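Local structure of immune protein (Enterobacter cloacae, 6D7Y) at residues V7-V12 and K117-I122; F19-I24 and V94-C99; E38-S43 and D54-F59; V67-F72 and V83-L88; E129-G134 and F146-L151. The protein probably binds and neutralises the toxic C-terminal tip of a CdiA protein, serving as the immunity partner in contact-dependent growth inhibition. All blocks are in the same frame, centred on the assembly; numbering follows the deposited sequence.

Interaction 1 (V7-V12 and K117-I122)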
# COMPACT_ATOMS: atom_id res chain seq x y z
N VAL B 7 0.77 5.96 0.94
CA VAL B 7 -0.06 5.56 2.07
C VAL B 7 0.48 4.20 2.49
O VAL B 7 0.91 3.40 1.66
CB VAL B 7 -1.58 5.52 1.80
CG1 VAL B 7 -2.09 6.91 1.43
CG2 VAL B 7 -1.94 4.50 0.74
N ILE B 8 0.44 3.95 3.80
CA ILE B 8 0.99 2.74 4.35
C ILE B 8 0.06 2.04 5.34
O ILE B 8 -0.55 2.71 6.19
CB ILE B 8 2.25 3.07 5.22
CG1 ILE B 8 3.33 3.84 4.44
CG2 ILE B 8 2.87 1.81 5.82
CD1 ILE B 8 4.01 3.09 3.37
N PHE B 9 -0.06 0.71 5.19
CA PHE B 9 -0.77 -0.14 6.17
C PHE B 9 0.43 -0.70 6.96
O PHE B 9 1.18 -1.54 6.44
CB PHE B 9 -1.51 -1.29 5.52
CG PHE B 9 -2.63 -0.89 4.58
CD1 PHE B 9 -2.39 -0.72 3.23
CD2 PHE B 9 -3.94 -0.78 5.04
CE1 PHE B 9 -3.42 -0.40 2.35
CE2 PHE B 9 -4.98 -0.46 4.18
CZ PHE B 9 -4.72 -0.28 2.82
N GLU B 10 0.63 -0.24 8.19
CA GLU B 10 1.78 -0.65 9.00
C GLU B 10 1.42 -1.77 9.96
O GLU B 10 0.42 -1.68 10.65
CB GLU B 10 2.29 0.51 9.81
CG GLU B 10 3.58 0.22 10.55
CD GLU B 10 4.01 1.36 11.43
OE1 GLU B 10 3.16 1.88 12.16
OE2 GLU B 10 5.21 1.73 11.42
N GLY B 11 2.27 -2.80 10.01
CA GLY B 11 2.07 -3.95 10.92
C GLY B 11 0.81 -4.72 10.59
O GLY B 11 -0.08 -4.87 11.42
N VAL B 12 0.75 -5.24 9.38
CA VAL B 12 -0.41 -5.99 8.92
C VAL B 12 -0.44 -7.37 9.60
O VAL B 12 0.60 -7.93 9.95
CB VAL B 12 -0.39 -6.13 7.38
CG1 VAL B 12 -1.58 -6.91 6.85
CG2 VAL B 12 -0.33 -4.75 6.73
N LYS B 117 -10.45 7.53 4.57
CA LYS B 117 -11.78 6.93 4.72
C LYS B 117 -11.78 5.44 4.38
O LYS B 117 -12.32 4.61 5.13
CB LYS B 117 -12.79 7.63 3.81
CG LYS B 117 -13.06 9.08 4.14
CD LYS B 117 -13.98 9.68 3.08
CE LYS B 117 -14.26 11.15 3.32
NZ LYS B 117 -14.95 11.36 4.62
N TYR B 118 -11.20 5.12 3.22
CA TYR B 118 -11.07 3.75 2.74
C TYR B 118 -10.36 2.83 3.73
O TYR B 118 -10.86 1.75 4.07
CB TYR B 118 -10.36 3.70 1.38
CG TYR B 118 -10.00 2.29 0.98
CD1 TYR B 118 -10.99 1.37 0.67
CD2 TYR B 118 -8.68 1.87 0.93
CE1 TYR B 118 -10.69 0.07 0.33
CE2 TYR B 118 -8.36 0.57 0.58
CZ TYR B 118 -9.37 -0.33 0.28
OH TYR B 118 -9.08 -1.63 -0.06
N MSE B 119 -9.20 3.27 4.22
CA MSE B 119 -8.37 2.48 5.15
C MSE B 119 -9.05 2.31 6.47
O MSE B 119 -9.06 1.22 7.04
CB MSE B 119 -7.00 3.14 5.31
CG MSE B 119 -6.21 3.07 4.01
SE MSE B 119 -4.66 4.29 4.04
CE MSE B 119 -3.32 2.87 4.20
N ASN B 120 -9.63 3.39 6.99
CA ASN B 120 -10.33 3.32 8.27
C ASN B 120 -11.48 2.32 8.17
O ASN B 120 -11.74 1.55 9.09
CB ASN B 120 -10.90 4.67 8.66
CG ASN B 120 -11.54 4.66 10.03
OD1 ASN B 120 -10.89 4.34 11.03
ND2 ASN B 120 -12.80 5.03 10.10
N GLY B 121 -12.15 2.34 7.02
CA GLY B 121 -13.26 1.45 6.75
C GLY B 121 -12.92 -0.03 6.76
O GLY B 121 -13.78 -0.84 7.07
N ILE B 122 -11.68 -0.38 6.42
CA ILE B 122 -11.25 -1.79 6.40
C ILE B 122 -10.28 -2.17 7.54
O ILE B 122 -9.78 -3.30 7.58
CB ILE B 122 -10.63 -2.19 5.03
CG1 ILE B 122 -9.28 -1.51 4.76
CG2 ILE B 122 -11.62 -1.88 3.90
CD1 ILE B 122 -8.59 -1.99 3.50

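Interaction 2 (F19-I24 and V94-C99)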
# COMPACT_ATOMS: atom_id res chain seq x y z
N PHE B 19 -5.52 -11.77 1.87
CA PHE B 19 -6.86 -11.20 1.68
C PHE B 19 -6.82 -9.67 1.58
O PHE B 19 -7.63 -9.07 0.86
CB PHE B 19 -7.80 -11.76 2.75
CG PHE B 19 -7.85 -13.27 2.72
CD1 PHE B 19 -8.61 -13.94 1.76
CD2 PHE B 19 -7.08 -14.03 3.62
CE1 PHE B 19 -8.62 -15.32 1.70
CE2 PHE B 19 -7.10 -15.42 3.57
CZ PHE B 19 -7.87 -16.07 2.60
N LEU B 20 -5.88 -9.05 2.29
CA LEU B 20 -5.70 -7.61 2.18
C LEU B 20 -5.23 -7.32 0.75
O LEU B 20 -5.77 -6.46 0.08
CB LEU B 20 -4.66 -7.09 3.18
CG LEU B 20 -4.29 -5.60 3.09
CD1 LEU B 20 -5.50 -4.71 3.30
CD2 LEU B 20 -3.22 -5.27 4.10
N LEU B 21 -4.26 -8.10 0.28
CA LEU B 21 -3.72 -7.89 -1.06
C LEU B 21 -4.79 -8.08 -2.13
O LEU B 21 -4.85 -7.30 -3.07
CB LEU B 21 -2.47 -8.74 -1.32
CG LEU B 21 -1.24 -8.34 -0.47
CD1 LEU B 21 -0.15 -9.40 -0.57
CD2 LEU B 21 -0.69 -6.96 -0.82
N LYS B 22 -5.66 -9.09 -1.97
CA LYS B 22 -6.76 -9.33 -2.93
C LYS B 22 -7.75 -8.17 -2.88
O LYS B 22 -8.27 -7.77 -3.91
CB LYS B 22 -7.50 -10.65 -2.63
CG LYS B 22 -6.69 -11.92 -2.84
CD LYS B 22 -6.21 -12.11 -4.28
CE LYS B 22 -7.34 -12.26 -5.29
NZ LYS B 22 -6.79 -12.38 -6.67
N GLU B 23 -7.99 -7.65 -1.69
CA GLU B 23 -8.86 -6.49 -1.47
C GLU B 23 -8.33 -5.27 -2.25
O GLU B 23 -9.07 -4.62 -2.98
CB GLU B 23 -8.96 -6.22 0.04
CG GLU B 23 -9.46 -4.84 0.47
CD GLU B 23 -10.83 -4.50 -0.07
OE1 GLU B 23 -11.61 -5.43 -0.37
OE2 GLU B 23 -11.14 -3.29 -0.17
N ILE B 24 -7.03 -4.99 -2.08
CA ILE B 24 -6.39 -3.89 -2.80
C ILE B 24 -6.36 -4.20 -4.31
O ILE B 24 -6.69 -3.33 -5.11
CB ILE B 24 -4.95 -3.66 -2.30
CG1 ILE B 24 -4.94 -3.31 -0.80
CG2 ILE B 24 -4.28 -2.54 -3.09
CD1 ILE B 24 -3.54 -3.20 -0.23
N VAL B 94 5.17 -6.85 9.03
CA VAL B 94 4.90 -6.66 7.61
C VAL B 94 4.11 -5.36 7.34
O VAL B 94 3.16 -5.03 8.05
CB VAL B 94 4.09 -7.85 7.06
CG1 VAL B 94 3.71 -7.63 5.59
CG2 VAL B 94 4.89 -9.14 7.20
N ASP B 95 4.52 -4.64 6.30
CA ASP B 95 3.85 -3.41 5.87
C ASP B 95 3.44 -3.58 4.40
O ASP B 95 4.09 -4.29 3.65
CB ASP B 95 4.77 -2.19 5.91
CG ASP B 95 5.12 -1.72 7.29
OD1 ASP B 95 4.76 -2.33 8.32
OD2 ASP B 95 5.80 -0.67 7.34
N VAL B 96 2.35 -2.90 4.03
CA VAL B 96 1.86 -2.87 2.66
C VAL B 96 1.78 -1.39 2.34
O VAL B 96 1.14 -0.63 3.05
CB VAL B 96 0.49 -3.55 2.53
CG1 VAL B 96 -0.07 -3.38 1.14
CG2 VAL B 96 0.60 -5.04 2.91
N GLY B 97 2.45 -0.94 1.27
CA GLY B 97 2.43 0.45 0.95
C GLY B 97 2.08 0.69 -0.49
O GLY B 97 2.32 -0.18 -1.31
N LEU B 98 1.47 1.84 -0.75
CA LEU B 98 1.09 2.28 -2.10
C LEU B 98 1.73 3.62 -2.38
O LEU B 98 1.44 4.59 -1.66
CB LEU B 98 -0.43 2.41 -2.24
CG LEU B 98 -1.27 1.12 -2.31
CD1 LEU B 98 -1.28 0.37 -0.99
CD2 LEU B 98 -2.70 1.47 -2.70
N CYS B 99 2.54 3.72 -3.45
CA CYS B 99 3.24 4.97 -3.78
C CYS B 99 2.72 5.42 -5.14
O CYS B 99 2.57 4.58 -6.03
CB CYS B 99 4.75 4.74 -3.89
SG CYS B 99 5.49 4.04 -2.40

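Interaction 3 (E38-S43 and D54-F59)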
# COMPACT_ATOMS: atom_id res chain seq x y z
N GLU B 38 14.67 -11.08 -3.44
CA GLU B 38 15.30 -12.41 -3.62
C GLU B 38 14.31 -13.17 -4.48
O GLU B 38 13.10 -13.02 -4.27
CB GLU B 38 15.61 -13.21 -2.34
CG GLU B 38 16.91 -12.89 -1.61
CD GLU B 38 16.80 -11.84 -0.54
OE1 GLU B 38 17.82 -11.18 -0.24
OE2 GLU B 38 15.70 -11.67 0.02
N ASP B 39 14.78 -13.95 -5.45
CA ASP B 39 13.87 -14.72 -6.30
C ASP B 39 13.27 -15.86 -5.46
O ASP B 39 13.77 -16.99 -5.46
CB ASP B 39 14.55 -15.23 -7.57
CG ASP B 39 13.57 -15.85 -8.56
OD1 ASP B 39 12.35 -15.63 -8.41
OD2 ASP B 39 14.02 -16.55 -9.49
N PHE B 40 12.19 -15.53 -4.75
CA PHE B 40 11.50 -16.47 -3.86
C PHE B 40 10.28 -17.10 -4.50
O PHE B 40 9.80 -18.13 -4.02
CB PHE B 40 11.08 -15.75 -2.55
CG PHE B 40 9.87 -14.85 -2.69
CD1 PHE B 40 9.99 -13.55 -3.17
CD2 PHE B 40 8.61 -15.31 -2.32
CE1 PHE B 40 8.87 -12.73 -3.30
CE2 PHE B 40 7.49 -14.49 -2.44
CZ PHE B 40 7.62 -13.19 -2.94
N PHE B 41 9.77 -16.50 -5.58
CA PHE B 41 8.57 -17.04 -6.23
C PHE B 41 8.59 -16.73 -7.73
O PHE B 41 7.63 -16.19 -8.28
CB PHE B 41 7.34 -16.47 -5.52
CG PHE B 41 6.12 -17.34 -5.59
CD1 PHE B 41 6.05 -18.49 -4.81
CD2 PHE B 41 5.03 -17.00 -6.37
CE1 PHE B 41 4.93 -19.31 -4.84
CE2 PHE B 41 3.90 -17.81 -6.40
CZ PHE B 41 3.86 -18.97 -5.63
N SER B 42 9.71 -17.08 -8.37
CA SER B 42 9.94 -16.88 -9.81
C SER B 42 9.81 -15.42 -10.28
O SER B 42 9.74 -14.50 -9.46
CB SER B 42 9.02 -17.81 -10.64
OG SER B 42 7.66 -17.42 -10.56
N SER B 43 9.83 -15.23 -11.60
CA SER B 43 9.70 -13.91 -12.20
C SER B 43 8.25 -13.69 -12.65
O SER B 43 7.67 -12.64 -12.40
CB SER B 43 10.65 -13.78 -13.39
OG SER B 43 10.60 -12.48 -13.94
N ASP B 54 2.39 -17.26 1.27
CA ASP B 54 2.89 -18.23 2.23
C ASP B 54 4.42 -18.32 2.11
O ASP B 54 5.13 -18.32 3.12
CB ASP B 54 2.24 -19.60 2.00
CG ASP B 54 2.55 -20.60 3.12
OD1 ASP B 54 2.97 -20.14 4.21
OD2 ASP B 54 2.36 -21.83 2.91
N SER B 55 4.91 -18.39 0.88
CA SER B 55 6.36 -18.46 0.62
C SER B 55 7.03 -17.18 1.09
O SER B 55 8.10 -17.22 1.66
CB SER B 55 6.64 -18.65 -0.87
OG SER B 55 6.13 -19.88 -1.30
N PHE B 56 6.39 -16.05 0.81
CA PHE B 56 6.91 -14.75 1.24
C PHE B 56 7.07 -14.72 2.76
O PHE B 56 8.12 -14.35 3.27
CB PHE B 56 5.97 -13.63 0.74
CG PHE B 56 6.27 -12.27 1.31
CD1 PHE B 56 7.29 -11.49 0.77
CD2 PHE B 56 5.52 -11.76 2.35
CE1 PHE B 56 7.56 -10.23 1.28
CE2 PHE B 56 5.79 -10.50 2.87
CZ PHE B 56 6.81 -9.73 2.34
N LEU B 57 6.04 -15.17 3.47
CA LEU B 57 6.05 -15.19 4.94
C LEU B 57 6.99 -16.22 5.54
O LEU B 57 7.50 -16.01 6.64
CB LEU B 57 4.64 -15.40 5.48
CG LEU B 57 3.67 -14.28 5.14
CD1 LEU B 57 2.26 -14.68 5.53
CD2 LEU B 57 4.08 -12.95 5.78
N GLY B 58 7.22 -17.32 4.84
CA GLY B 58 8.11 -18.37 5.34
C GLY B 58 9.57 -18.12 5.03
O GLY B 58 10.43 -18.87 5.49
N PHE B 59 9.87 -17.07 4.27
CA PHE B 59 11.26 -16.78 3.89
C PHE B 59 12.13 -16.44 5.10
O PHE B 59 11.77 -15.58 5.91
CB PHE B 59 11.33 -15.65 2.86
CG PHE B 59 12.70 -15.46 2.26
CD1 PHE B 59 13.13 -16.27 1.21
CD2 PHE B 59 13.54 -14.46 2.73
CE1 PHE B 59 14.39 -16.09 0.65
CE2 PHE B 59 14.80 -14.28 2.17
CZ PHE B 59 15.23 -15.10 1.13

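Interaction 4 (V67-F72 and V83-L88)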
# COMPACT_ATOMS: atom_id res chain seq x y z
N VAL B 67 4.87 -4.49 -7.02
CA VAL B 67 4.11 -4.70 -8.23
C VAL B 67 3.50 -3.38 -8.64
O VAL B 67 3.12 -2.58 -7.80
CB VAL B 67 3.03 -5.80 -8.02
CG1 VAL B 67 2.10 -5.45 -6.89
CG2 VAL B 67 2.24 -6.05 -9.27
N SER B 68 3.47 -3.13 -9.95
CA SER B 68 2.83 -1.93 -10.46
C SER B 68 1.37 -2.26 -10.68
O SER B 68 1.03 -3.35 -11.15
CB SER B 68 3.49 -1.43 -11.75
OG SER B 68 4.81 -0.99 -11.48
N MSE B 69 0.52 -1.30 -10.37
CA MSE B 69 -0.91 -1.47 -10.49
C MSE B 69 -1.37 -0.36 -11.36
O MSE B 69 -0.87 0.76 -11.25
CB MSE B 69 -1.45 -1.38 -9.05
CG MSE B 69 -2.96 -1.47 -8.94
SE MSE B 69 -3.60 -1.85 -7.08
CE MSE B 69 -2.71 -3.60 -6.90
N GLU B 70 -2.27 -0.65 -12.29
CA GLU B 70 -2.85 0.36 -13.16
C GLU B 70 -4.34 0.49 -12.90
O GLU B 70 -5.04 -0.53 -12.71
CB GLU B 70 -2.63 0.01 -14.63
CG GLU B 70 -3.34 0.96 -15.59
CD GLU B 70 -3.14 0.58 -17.03
OE1 GLU B 70 -2.11 -0.05 -17.37
OE2 GLU B 70 -4.02 0.94 -17.85
N GLY B 71 -4.83 1.73 -12.92
CA GLY B 71 -6.24 2.03 -12.74
C GLY B 71 -6.75 1.69 -11.36
O GLY B 71 -7.71 0.94 -11.22
N PHE B 72 -6.11 2.23 -10.33
CA PHE B 72 -6.51 1.96 -8.95
C PHE B 72 -7.56 2.97 -8.50
O PHE B 72 -7.28 4.15 -8.47
CB PHE B 72 -5.30 2.04 -8.02
CG PHE B 72 -5.64 1.74 -6.59
CD1 PHE B 72 -5.74 0.43 -6.16
CD2 PHE B 72 -5.91 2.77 -5.69
CE1 PHE B 72 -6.08 0.14 -4.84
CE2 PHE B 72 -6.24 2.48 -4.37
CZ PHE B 72 -6.33 1.17 -3.95
N VAL B 83 0.13 3.02 -9.67
CA VAL B 83 0.56 2.92 -8.28
C VAL B 83 1.58 1.80 -8.12
O VAL B 83 1.48 0.74 -8.80
CB VAL B 83 -0.66 2.61 -7.39
CG1 VAL B 83 -0.25 2.36 -5.93
CG2 VAL B 83 -1.69 3.72 -7.50
N LEU B 84 2.58 2.04 -7.28
CA LEU B 84 3.59 1.03 -6.95
C LEU B 84 3.16 0.44 -5.59
O LEU B 84 3.10 1.17 -4.64
CB LEU B 84 4.97 1.66 -6.78
CG LEU B 84 6.11 0.74 -6.30
CD1 LEU B 84 6.36 -0.42 -7.25
CD2 LEU B 84 7.39 1.55 -6.09
N LEU B 85 2.85 -0.85 -5.56
CA LEU B 85 2.45 -1.54 -4.34
C LEU B 85 3.69 -2.19 -3.80
O LEU B 85 4.38 -2.93 -4.54
CB LEU B 85 1.44 -2.62 -4.67
CG LEU B 85 0.92 -3.49 -3.53
CD1 LEU B 85 0.12 -2.66 -2.58
CD2 LEU B 85 0.10 -4.63 -4.10
N ARG B 86 3.98 -1.96 -2.51
CA ARG B 86 5.17 -2.50 -1.87
C ARG B 86 4.74 -3.37 -0.69
O ARG B 86 3.90 -2.96 0.09
CB ARG B 86 6.04 -1.37 -1.35
CG ARG B 86 6.46 -0.38 -2.40
CD ARG B 86 7.35 0.74 -1.90
NE ARG B 86 8.75 0.35 -1.65
CZ ARG B 86 9.39 0.32 -0.48
NH1 ARG B 86 8.83 0.69 0.67
NH2 ARG B 86 10.67 -0.06 -0.47
N VAL B 87 5.32 -4.57 -0.60
CA VAL B 87 5.03 -5.48 0.49
C VAL B 87 6.38 -5.83 1.07
O VAL B 87 7.25 -6.31 0.36
CB VAL B 87 4.30 -6.73 0.00
CG1 VAL B 87 3.88 -7.58 1.20
CG2 VAL B 87 3.09 -6.35 -0.85
N LEU B 88 6.56 -5.60 2.37
CA LEU B 88 7.86 -5.86 2.96
C LEU B 88 7.77 -6.52 4.30
O LEU B 88 6.91 -6.16 5.08
CB LEU B 88 8.66 -4.55 3.06
CG LEU B 88 8.11 -3.31 3.76
CD1 LEU B 88 8.19 -3.37 5.26
CD2 LEU B 88 8.91 -2.08 3.35

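Interaction 5 (E129-G134 and F146-L151)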
# COMPACT_ATOMS: atom_id res chain seq x y z
N GLU B 129 -1.85 -2.52 12.41
CA GLU B 129 -1.61 -1.65 13.60
C GLU B 129 -1.86 -0.15 13.38
O GLU B 129 -2.45 0.50 14.23
CB GLU B 129 -0.19 -1.87 14.15
CG GLU B 129 0.07 -3.29 14.62
CD GLU B 129 1.44 -3.48 15.27
OE1 GLU B 129 1.75 -4.63 15.65
OE2 GLU B 129 2.20 -2.49 15.40
N ASN B 130 -1.39 0.39 12.26
CA ASN B 130 -1.59 1.80 11.97
C ASN B 130 -1.71 1.97 10.48
O ASN B 130 -1.30 1.09 9.72
CB ASN B 130 -0.38 2.64 12.40
CG ASN B 130 -0.20 2.70 13.89
OD1 ASN B 130 -1.08 3.16 14.62
ND2 ASN B 130 0.96 2.28 14.34
N PHE B 131 -2.30 3.09 10.08
CA PHE B 131 -2.40 3.47 8.66
C PHE B 131 -2.11 4.97 8.60
O PHE B 131 -2.51 5.72 9.50
CB PHE B 131 -3.72 3.03 8.02
CG PHE B 131 -4.96 3.55 8.69
CD1 PHE B 131 -5.48 2.91 9.82
CD2 PHE B 131 -5.68 4.61 8.16
CE1 PHE B 131 -6.64 3.36 10.42
CE2 PHE B 131 -6.84 5.07 8.77
CZ PHE B 131 -7.32 4.44 9.90
N TYR B 132 -1.41 5.42 7.57
CA TYR B 132 -1.06 6.84 7.48
C TYR B 132 -0.68 7.14 6.08
O TYR B 132 -0.47 6.22 5.29
CB TYR B 132 0.07 7.24 8.46
CG TYR B 132 1.28 6.33 8.52
CD1 TYR B 132 2.35 6.51 7.66
CD2 TYR B 132 1.36 5.29 9.45
CE1 TYR B 132 3.46 5.69 7.71
CE2 TYR B 132 2.48 4.47 9.52
CZ TYR B 132 3.52 4.67 8.63
OH TYR B 132 4.64 3.87 8.67
N GLY B 133 -0.66 8.43 5.77
CA GLY B 133 -0.35 8.88 4.42
C GLY B 133 0.34 10.22 4.43
O GLY B 133 0.05 11.08 5.26
N GLY B 134 1.22 10.42 3.45
CA GLY B 134 1.95 11.65 3.39
C GLY B 134 2.85 11.77 2.19
O GLY B 134 2.86 10.88 1.31
N PHE B 146 -2.46 12.41 7.07
CA PHE B 146 -3.25 11.76 8.12
C PHE B 146 -2.51 10.61 8.80
O PHE B 146 -1.60 10.03 8.24
CB PHE B 146 -4.60 11.23 7.56
CG PHE B 146 -4.45 10.09 6.60
CD1 PHE B 146 -4.27 10.33 5.24
CD2 PHE B 146 -4.44 8.78 7.05
CE1 PHE B 146 -4.12 9.28 4.34
CE2 PHE B 146 -4.28 7.72 6.16
CZ PHE B 146 -4.11 7.97 4.80
N THR B 147 -2.93 10.29 10.03
CA THR B 147 -2.41 9.14 10.74
C THR B 147 -3.65 8.56 11.41
O THR B 147 -4.31 9.25 12.19
CB THR B 147 -1.38 9.47 11.82
OG1 THR B 147 -0.27 10.14 11.24
CG2 THR B 147 -0.90 8.17 12.49
N ASN B 148 -3.97 7.32 11.08
CA ASN B 148 -5.17 6.65 11.59
C ASN B 148 -6.41 7.53 11.39
O ASN B 148 -6.63 8.00 10.28
CB ASN B 148 -4.96 6.23 13.05
CG ASN B 148 -3.86 5.22 13.19
OD1 ASN B 148 -3.66 4.39 12.30
ND2 ASN B 148 -3.16 5.24 14.32
N ASN B 149 -7.14 7.82 12.46
CA ASN B 149 -8.34 8.64 12.37
C ASN B 149 -8.09 10.13 12.66
O ASN B 149 -9.03 10.86 12.95
CB ASN B 149 -9.43 8.08 13.31
CG ASN B 149 -8.99 8.03 14.79
OD1 ASN B 149 -7.80 8.17 15.13
ND2 ASN B 149 -9.96 7.80 15.68
N ARG B 150 -6.82 10.55 12.61
CA ARG B 150 -6.43 11.92 12.89
C ARG B 150 -5.97 12.63 11.62
O ARG B 150 -5.39 12.00 10.74
CB ARG B 150 -5.27 11.93 13.87
CG ARG B 150 -5.66 11.35 15.19
CD ARG B 150 -4.51 11.38 16.17
NE ARG B 150 -3.55 10.29 16.06
CZ ARG B 150 -2.32 10.37 15.57
NH1 ARG B 150 -1.56 9.29 15.62
NH2 ARG B 150 -1.82 11.49 15.04
N LEU B 151 -6.15 13.94 11.58
CA LEU B 151 -5.77 14.73 10.40
C LEU B 151 -4.51 15.53 10.55
O LEU B 151 -4.05 15.81 11.67
CB LEU B 151 -6.89 15.71 10.04
CG LEU B 151 -8.23 15.14 9.61
CD1 LEU B 151 -9.21 16.29 9.43
CD2 LEU B 151 -8.11 14.33 8.34

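Interaction 1 (V7-V12 and K117-I122)
With chi1 at -63° the CG of Phe9 stands anti to its own carbonyl carbon, and the ring, set across the side chain, reaches out to helix 117-122. Met119, a selenomethionine here, has its CG in the same relation to its backbone; its chain runs extended through chi2 and then bends at chi3 (108°), which swings the terminal methyl back over the aromatic face. CE lies almost exactly on the ring normal, 3.5 Å from the centroid of Phe9, a CH-pi contact in which it is nearly equidistant from all six ring carbons. SE stands farther off, oblique to the ring, in a Met-aromatic contact. Strand 7-10 and the helix run nearly parallel, 15° apart and 10.7 Å between axes, as expected of a helix laid along one face of an antiparallel sheet. A long, unbranched, flexible side chain suits that gap: the same CE also reaches the carbonyl oxygen Ile8 O at 3.4 Å, while SE passes 4.0 Å from Val7 CB. At the far end of the ring, Ile122 CD1 approaches Phe9 CE2 at 4.0 Å, and Tyr118 CE2 meets CZ of Phe9 near the ring plane. The Tyr118 hydroxyl is hydrogen-bonded to Glu23 of helix 17-25, whose Ile24 also touches Phe9, and Phe128 meets the Phe9 ring edge-to-face.

Interaction 2 (F19-I24 and V94-C99)
Every contact between helix 19-24 and strand 94-99 is apolar, and no hydrogen bond crosses between them. Val96 is the central residue, its two methyls dividing the work. CG1, anti to the backbone N (chi1 174°), takes Ile24 CD1 at 3.7 Å and Leu21 CD2 at 4.1 Å; CG2 takes Leu20 CD2 at 4.0 Å. Leu20 and Ile24, one helical turn apart, meet the valine tip to tip, whereas Leu21 crosses it obliquely. Ile24 is extended, with chi2 at 174°, so that its CD1 also approaches Leu98 CD1, at 4.3 Å. A compact beta-branched residue suits the strand position under the helix, and longer leucine and isoleucine chains span the distance from the helix side.

The polar bonds run within the backbones or to other parts of the chain. Ile24 N is bonded to Leu20 O inside the helix, while Val96 and Leu98 pair through their backbones with Phe9 and Val7 of the neighbouring strand. Lys22, turned off the contact, is salt-bridged to Glu25.

The two axes run 9° from parallel and 10.9 Å apart, a two-layer alpha+beta arrangement in which a helix packs along an antiparallel sheet through a buried aliphatic seam.

Interaction 3 (E38-S43 and D54-F59)
The rings of Phe40 and Phe56 meet obliquely, their planes at 56° and centroids 6.0 Å apart. A chi1 of 76° sets CG of Phe40 in the crowded position between backbone N and carbonyl carbon, and the ring then reaches the helix. There CE2 comes within 3.6 Å of Phe56 CB, meeting the root of that side chain, while Ser55 CB lies at the edge of the Phe40 ring. Phe56 itself, CG anti to its backbone N, carries its ring onward to an edge-to-face contact with Phe65 in the sheet. Phe41 reaches Ser55 OG with CD1, at 3.8 Å; that hydroxyl is already bonded to Leu51 O one turn earlier in the helix. At the other end, Glu38 bends at chi2 and crosses Phe59 at about a right angle. Its carboxylate is only 9° from parallel with the ring, and OE2 is 3.5 Å from Phe59 CE2.

No hydrogen bond joins loop 38-43 to the end of helix 50-58. Large flat phenylalanines give this irregular loop enough apolar surface to hold to the helix, so the association rests on van der Waals and hydrophobic contact, with polar groups confined to its margins.

Interaction 4 (V67-F72 and V83-L88)
Four backbone hydrogen bonds make the close part of this contact, two for each hydrogen-bonded pair. Val67 and Leu85 exchange both N-H groups, the bond from Leu85 N to Val67 O being the straighter at 2.8 Å and 170°. Met69 and Val83 do the same; the bond from Met69 N to Val83 O is the shortest of the four, 2.7 Å, and runs nearly along the C=O axis. On the face carrying Val67, Met69, Val83 and Leu85 the side chains are buried. Val67 and Leu85 lie side by side and point the same way: CG1 of Val67, in the crowded position between N and carbonyl carbon (chi1 58°), sits 3.5 Å from Leu85 CD2. Selenomethionine Met69 runs extended until chi3, where it bends to bring CE within 4.1 Å of the same CD2. This is the antiparallel beta hairpin of strands 63-75 and 78-90, and its apolar face receives helix 17-25, with Ile24 on Met69 and Leu21 on Leu85. Beta-branched Val67 and Val83 favour the extended backbone, and with Leu85 and Met69 they make the face apolar.

The opposite face is looser and partly open to solvent. Ser68 and Leu84 form the non-hydrogen-bonded pair, CA atoms 4.7 Å apart, yet their side chains do not meet; Leu84 CD1 instead comes 3.9 Å from Val67 O. Past Met69 the chain turns a corner at Glu70 and Gly71, the glycine taking a positive phi (66°). Beyond it Phe72 touches strand 83-88 through CB, 4.0 Å from Val83 CG2, its ring leading away, while Glu70 forms a salt bridge with Arg30.

Interaction 5 (E129-G134 and F146-L151)
Asn148 grips strand 130-134 with three hydrogen bonds. Its backbone N gives a 2.7 Å bond to Phe131 O, nearly along the C=O axis, and its side-chain OD1 receives Phe131 N at 2.9 Å. Its ND2 donates to Asn130 OD1 at 3.0 Å, on a lone pair and almost straight (174°), the two amides being nearly coplanar. Asparagine suits the place because one amide can accept and donate at once, like a strand's peptide group, and because it tolerates the positive phi (51°) at this second position of the type II' turn from Thr147 to Arg150. Farther along, Gly133 N donates to Phe146 O, with a weak bond returning.

The Phe131 ring lies under Asn148 CA, a CH-pi contact 3.6 Å from the centroid, and Phe131 CD2 lies at the edge of the Phe146 ring, near its plane, 4.0 Å from Phe146 CE2. Gly133 N lies over the centre of one face of the Phe146 ring, a closeness the missing side chain allows.

Continuing the strand's bonding where its partner turns off, Asn148 extends the pairing of this beta hairpin past its regular register, its amide held against rotation at both OD1 and ND2.

From the N terminus, strand 3-10 enters interaction 1, whose loop closes only at helix 105-126. Within that span helix 17-25 opens interaction 2, closed by strand 93-102. Inside interaction 2 lie two short loops in series: interaction 3, fastening 38-43 to helix 50-58, and interaction 4, the hairpin of 63-75 and 78-90. Interaction 5 opens after interaction 1 has closed and joins the C-terminal strands, so no loops cross. Interactions 1, 2, 4 and 5 all reach one antiparallel sheet; interactions 1 and 2 seat helices 105-126 and 17-25 on it. Interaction 3 lies at the far side of the chain's centre from interaction 5, their centres about 29 Å apart.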